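Local coordinates for surface presentation of antigens protein SpaO (Shigella flexneri, PDB 4TT9) that is required for surface presentation and secretion of the Ipa invasion antigens and for invasion; this is its C-terminal SpoA domain, at residues 17-29 with 46-59. Sequence-based numbering, arbitrary orientation.
Sequences INVKVDFILLEKN and FPDDIVKHVNIKVN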
loop_
_atom_site.group_PDB
_atom_site.type_symbol
_atom_site.label_atom_id
_atom_site.label_comp_id
_atom_site.label_asym_id
_atom_site.label_seq_id
_atom_site.Cartn_x
_atom_site.Cartn_y
_atom_site.Cartn_z
ATOM N N ILE B 17 -21.736 -2.468 8.080
ATOM C CA ILE B 17 -21.292 -3.377 7.031
ATOM C C ILE B 17 -19.767 -3.341 6.880
ATOM O O ILE B 17 -19.157 -2.275 6.979
ATOM C CB ILE B 17 -21.997 -3.046 5.699
ATOM C CG1 ILE B 17 -21.045 -3.222 4.512
ATOM C CG2 ILE B 17 -22.570 -1.630 5.733
ATOM C CD1 ILE B 17 -21.653 -2.843 3.177
ATOM N N ASN B 18 -19.158 -4.504 6.649
ATOM C CA ASN B 18 -17.702 -4.623 6.629
ATOM C C ASN B 18 -17.080 -4.486 5.237
ATOM O O ASN B 18 -17.526 -5.127 4.291
ATOM C CB ASN B 18 -17.280 -5.949 7.260
ATOM C CG ASN B 18 -15.783 -6.124 7.290
ATOM O OD1 ASN B 18 -15.170 -6.435 6.275
ATOM N ND2 ASN B 18 -15.182 -5.936 8.457
ATOM N N VAL B 19 -16.035 -3.665 5.127
ATOM C CA VAL B 19 -15.368 -3.417 3.842
ATOM C C VAL B 19 -13.839 -3.467 3.893
ATOM O O VAL B 19 -13.230 -3.319 4.956
ATOM C CB VAL B 19 -15.753 -2.057 3.262
ATOM C CG1 VAL B 19 -17.203 -2.058 2.797
ATOM C CG2 VAL B 19 -15.499 -0.976 4.288
ATOM N N LYS B 20 -13.244 -3.635 2.712
ATOM C CA LYS B 20 -11.817 -3.886 2.535
ATOM C C LYS B 20 -11.093 -2.609 2.115
ATOM O O LYS B 20 -11.251 -2.141 0.986
ATOM C CB LYS B 20 -11.654 -4.988 1.475
ATOM C CG LYS B 20 -10.239 -5.399 1.044
ATOM C CD LYS B 20 -10.340 -6.643 0.129
ATOM C CE LYS B 20 -9.194 -6.780 -0.865
ATOM N NZ LYS B 20 -9.139 -5.676 -1.858
ATOM N N VAL B 21 -10.313 -2.043 3.032
ATOM C CA VAL B 21 -9.558 -0.829 2.747
ATOM C C VAL B 21 -8.083 -1.151 2.473
ATOM O O VAL B 21 -7.452 -1.910 3.210
ATOM C CB VAL B 21 -9.732 0.228 3.864
ATOM C CG1 VAL B 21 -11.210 0.449 4.143
ATOM C CG2 VAL B 21 -9.051 -0.200 5.131
ATOM N N ASP B 22 -7.552 -0.618 1.379
ATOM C CA ASP B 22 -6.173 -0.899 0.995
ATOM C C ASP B 22 -5.334 0.365 1.131
ATOM O O ASP B 22 -5.793 1.461 0.795
ATOM C CB ASP B 22 -6.094 -1.404 -0.452
ATOM C CG ASP B 22 -6.272 -2.911 -0.570
ATOM O OD1 ASP B 22 -5.993 -3.626 0.409
ATOM O OD2 ASP B 22 -6.677 -3.382 -1.657
ATOM N N PHE B 23 -4.112 0.222 1.631
ATOM C CA PHE B 23 -3.192 1.346 1.674
ATOM C C PHE B 23 -2.052 1.066 0.710
ATOM O O PHE B 23 -1.198 0.223 0.964
ATOM C CB PHE B 23 -2.702 1.594 3.100
ATOM C CG PHE B 23 -3.797 2.021 4.040
ATOM C CD1 PHE B 23 -4.044 3.364 4.275
ATOM C CD2 PHE B 23 -4.596 1.080 4.676
ATOM C CE1 PHE B 23 -5.058 3.759 5.132
ATOM C CE2 PHE B 23 -5.618 1.476 5.540
ATOM C CZ PHE B 23 -5.844 2.811 5.763
ATOM N N ILE B 24 -2.062 1.791 -0.402
ATOM C CA ILE B 24 -1.336 1.408 -1.608
ATOM C C ILE B 24 -0.231 2.399 -1.907
ATOM O O ILE B 24 -0.491 3.585 -2.099
ATOM C CB ILE B 24 -2.311 1.343 -2.799
ATOM C CG1 ILE B 24 -3.203 0.115 -2.665
ATOM C CG2 ILE B 24 -1.577 1.352 -4.120
ATOM C CD1 ILE B 24 -4.054 -0.127 -3.851
ATOM N N LEU B 25 1.003 1.907 -1.947
ATOM C CA LEU B 25 2.170 2.767 -2.092
ATOM C C LEU B 25 2.449 3.078 -3.548
ATOM O O LEU B 25 2.801 4.198 -3.901
ATOM C CB LEU B 25 3.382 2.081 -1.479
ATOM C CG LEU B 25 3.257 1.781 0.011
ATOM C CD1 LEU B 25 4.518 1.128 0.557
ATOM C CD2 LEU B 25 2.969 3.054 0.757
ATOM N N LEU B 26 2.277 2.075 -4.400
ATOM C CA LEU B 26 2.673 2.199 -5.792
ATOM C C LEU B 26 1.949 1.171 -6.624
ATOM O O LEU B 26 1.778 0.033 -6.198
ATOM C CB LEU B 26 4.179 1.973 -5.924
ATOM C CG LEU B 26 4.784 2.313 -7.283
ATOM C CD1 LEU B 26 4.876 3.820 -7.450
ATOM C CD2 LEU B 26 6.144 1.672 -7.443
ATOM N N GLU B 27 1.508 1.584 -7.806
ATOM C CA GLU B 27 1.030 0.658 -8.813
ATOM C C GLU B 27 1.957 0.824 -9.988
ATOM O O GLU B 27 2.059 1.918 -10.547
ATOM C CB GLU B 27 -0.396 0.987 -9.259
ATOM C CG GLU B 27 -1.492 0.643 -8.270
ATOM C CD GLU B 27 -2.876 0.927 -8.823
ATOM O OE1 GLU B 27 -2.982 1.306 -10.009
ATOM O OE2 GLU B 27 -3.858 0.767 -8.069
ATOM N N LYS B 28 2.649 -0.250 -10.351
ATOM C CA LYS B 28 3.509 -0.231 -11.524
ATOM C C LYS B 28 2.900 -1.105 -12.614
ATOM O O LYS B 28 2.621 -2.284 -12.389
ATOM C CB LYS B 28 4.910 -0.732 -11.165
ATOM C CG LYS B 28 5.981 -0.341 -12.174
ATOM C CD LYS B 28 7.347 -0.809 -11.735
ATOM C CE LYS B 28 8.427 0.076 -12.321
ATOM N NZ LYS B 28 8.163 0.380 -13.747
ATOM N N ASN B 29 2.663 -0.516 -13.782
ATOM C CA ASN B 29 2.212 -1.276 -14.942
ATOM C C ASN B 29 3.429 -1.844 -15.656
ATOM O O ASN B 29 4.359 -1.097 -15.969
ATOM C CB ASN B 29 1.419 -0.382 -15.907
ATOM C CG ASN B 29 -0.035 -0.201 -15.492
ATOM O OD1 ASN B 29 -0.644 -1.085 -14.893
ATOM N ND2 ASN B 29 -0.601 0.951 -15.829
ATOM N N PHE B 46 11.933 3.509 -4.852
ATOM C CA PHE B 46 10.768 4.359 -5.027
ATOM C C PHE B 46 11.263 5.776 -5.206
ATOM O O PHE B 46 12.409 6.075 -4.873
ATOM C CB PHE B 46 9.888 4.332 -3.781
ATOM C CG PHE B 46 9.364 2.973 -3.423
ATOM C CD1 PHE B 46 8.893 2.107 -4.397
ATOM C CD2 PHE B 46 9.337 2.563 -2.096
ATOM C CE1 PHE B 46 8.412 0.855 -4.048
ATOM C CE2 PHE B 46 8.862 1.317 -1.743
ATOM C CZ PHE B 46 8.399 0.465 -2.716
ATOM N N PRO B 47 10.403 6.660 -5.733
ATOM C CA PRO B 47 10.674 8.096 -5.617
ATOM C C PRO B 47 10.597 8.527 -4.153
ATOM O O PRO B 47 10.291 7.703 -3.290
ATOM C CB PRO B 47 9.524 8.729 -6.399
ATOM C CG PRO B 47 9.102 7.684 -7.372
ATOM C CD PRO B 47 9.287 6.376 -6.652
ATOM N N ASP B 48 10.863 9.801 -3.880
ATOM C CA ASP B 48 10.832 10.320 -2.512
ATOM C C ASP B 48 9.432 10.797 -2.093
ATOM O O ASP B 48 9.199 11.153 -0.934
ATOM C CB ASP B 48 11.849 11.450 -2.365
ATOM C CG ASP B 48 12.100 12.174 -3.672
ATOM O OD1 ASP B 48 11.199 12.168 -4.538
ATOM O OD2 ASP B 48 13.197 12.751 -3.832
ATOM N N ASP B 49 8.505 10.795 -3.044
ATOM C CA ASP B 49 7.128 11.153 -2.761
ATOM C C ASP B 49 6.330 9.906 -2.477
ATOM O O ASP B 49 5.111 9.900 -2.619
ATOM C CB ASP B 49 6.515 11.870 -3.955
ATOM C CG ASP B 49 7.300 13.075 -4.361
ATOM O OD1 ASP B 49 8.541 12.988 -4.327
ATOM O OD2 ASP B 49 6.685 14.107 -4.698
ATOM N N ILE B 50 7.008 8.840 -2.085
ATOM C CA ILE B 50 6.331 7.558 -1.979
ATOM C C ILE B 50 5.647 7.393 -0.633
ATOM O O ILE B 50 4.714 6.609 -0.509
ATOM C CB ILE B 50 7.286 6.373 -2.263
ATOM C CG1 ILE B 50 6.515 5.222 -2.903
ATOM C CG2 ILE B 50 8.033 5.936 -1.007
ATOM C CD1 ILE B 50 6.140 5.493 -4.328
ATOM N N VAL B 51 6.108 8.137 0.367
ATOM C CA VAL B 51 5.539 8.022 1.699
ATOM C C VAL B 51 4.471 9.099 1.898
ATOM O O VAL B 51 3.669 9.046 2.831
ATOM C CB VAL B 51 6.640 8.103 2.775
ATOM C CG1 VAL B 51 7.394 6.798 2.853
ATOM C CG2 VAL B 51 7.607 9.242 2.470
ATOM N N LYS B 52 4.460 10.063 0.984
ATOM C CA LYS B 52 3.575 11.210 1.073
ATOM C C LYS B 52 2.409 11.126 0.093
ATOM O O LYS B 52 1.577 12.034 0.035
ATOM C CB LYS B 52 4.367 12.485 0.805
ATOM C CG LYS B 52 5.476 12.747 1.807
ATOM C CD LYS B 52 4.917 12.947 3.207
ATOM C CE LYS B 52 6.027 13.220 4.200
ATOM N NZ LYS B 52 5.555 13.016 5.594
ATOM N N HIS B 53 2.352 10.041 -0.675
ATOM C CA HIS B 53 1.285 9.849 -1.655
ATOM C C HIS B 53 0.723 8.437 -1.628
ATOM O O HIS B 53 0.638 7.786 -2.663
ATOM C CB HIS B 53 1.775 10.162 -3.070
ATOM C CG HIS B 53 2.069 11.611 -3.305
ATOM N ND1 HIS B 53 3.216 12.220 -2.838
ATOM C CD2 HIS B 53 1.376 12.568 -3.962
ATOM C CE1 HIS B 53 3.212 13.493 -3.196
ATOM N NE2 HIS B 53 2.107 13.728 -3.881
ATOM N N VAL B 54 0.347 7.960 -0.447
ATOM C CA VAL B 54 -0.351 6.683 -0.333
ATOM C C VAL B 54 -1.771 6.866 -0.826
ATOM O O VAL B 54 -2.433 7.851 -0.484
ATOM C CB VAL B 54 -0.435 6.230 1.116
ATOM C CG1 VAL B 54 -0.809 4.766 1.186
ATOM C CG2 VAL B 54 0.885 6.476 1.801
ATOM N N ASN B 55 -2.232 5.920 -1.641
ATOM C CA ASN B 55 -3.602 5.918 -2.144
ATOM C C ASN B 55 -4.466 5.047 -1.273
ATOM O O ASN B 55 -4.115 3.901 -0.993
ATOM C CB ASN B 55 -3.646 5.378 -3.569
ATOM C CG ASN B 55 -3.037 6.324 -4.556
ATOM O OD1 ASN B 55 -2.834 7.492 -4.253
ATOM N ND2 ASN B 55 -2.756 5.838 -5.751
ATOM N N ILE B 56 -5.598 5.576 -0.837
ATOM C CA ILE B 56 -6.463 4.791 0.020
ATOM C C ILE B 56 -7.631 4.286 -0.805
ATOM O O ILE B 56 -8.343 5.073 -1.430
ATOM C CB ILE B 56 -6.934 5.593 1.231
ATOM C CG1 ILE B 56 -5.747 6.360 1.820
ATOM C CG2 ILE B 56 -7.570 4.673 2.274
ATOM C CD1 ILE B 56 -6.079 7.247 2.997
ATOM N N LYS B 57 -7.799 2.966 -0.817
ATOM C CA LYS B 57 -8.819 2.322 -1.619
ATOM C C LYS B 57 -9.786 1.581 -0.721
ATOM O O LYS B 57 -9.382 0.985 0.274
ATOM C CB LYS B 57 -8.195 1.333 -2.602
ATOM C CG LYS B 57 -7.534 1.954 -3.820
ATOM C CD LYS B 57 -7.241 0.866 -4.842
ATOM C CE LYS B 57 -6.778 1.426 -6.169
ATOM N NZ LYS B 57 -6.424 0.325 -7.114
ATOM N N VAL B 58 -11.064 1.630 -1.066
ATOM C CA VAL B 58 -12.057 0.843 -0.361
ATOM C C VAL B 58 -12.727 -0.059 -1.384
ATOM O O VAL B 58 -13.318 0.438 -2.338
ATOM C CB VAL B 58 -13.111 1.737 0.299
ATOM C CG1 VAL B 58 -14.209 0.895 0.914
ATOM C CG2 VAL B 58 -12.469 2.615 1.352
ATOM N N ASN B 59 -12.627 -1.373 -1.195
ATOM C CA ASN B 59 -13.141 -2.332 -2.176
ATOM C C ASN B 59 -12.709 -2.032 -3.604
ATOM O O ASN B 59 -13.497 -2.209 -4.541
ATOM C CB ASN B 59 -14.670 -2.467 -2.099
ATOM C CG ASN B 59 -15.124 -3.083 -0.801
ATOM O OD1 ASN B 59 -14.315 -3.618 -0.049
ATOM N ND2 ASN B 59 -16.412 -3.021 -0.532
#
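Antiparallel strand pairing joins Val21 to Ile24 with Asn55 to Val58 at the centre of this SpoA domain, the axes of the two short strands lying at 164°. Asp22 and Lys57 exchange two backbone hydrogen bonds, as do Ile24 and Asn55. At Lys20 the pattern is completed differently: its O accepts from Asn59 N at 2.7 Å, while its N donates to the side-chain OD1 of Asn59 at 3.0 Å, the donor tilted 29° from the amide plane. On one face Val21 CG1 lies beside Val58 CG2, and Phe23 CE1 meets Ile56 CG2 at 3.9 Å; Ile77 of strand 75-79 packs against both Phe23 and Ile56. On the mixed face of Asp22, Ile24, Asn55 and Lys57, the extended Lys57 chain crosses Ile24, its CD pressed to 3.5 Å from Ile24 CD1, and NZ reaches Glu27 OE2 at 2.8 Å. Beyond the corner at Leu25, with CG anti to the backbone N (chi1 -170°), Leu26 sends CD1 to Ile50 CD1 (3.8 Å) and CD2 to the Phe46 ring. Residues 18-24 and 26-29 also pair antiparallel with a strand of the second subunit, whose Phe44 and Phe46 meet Phe23 edge-to-face. Ile24 thus supports the aliphatic part of Lys57 while its ammonium neutralises Glu27.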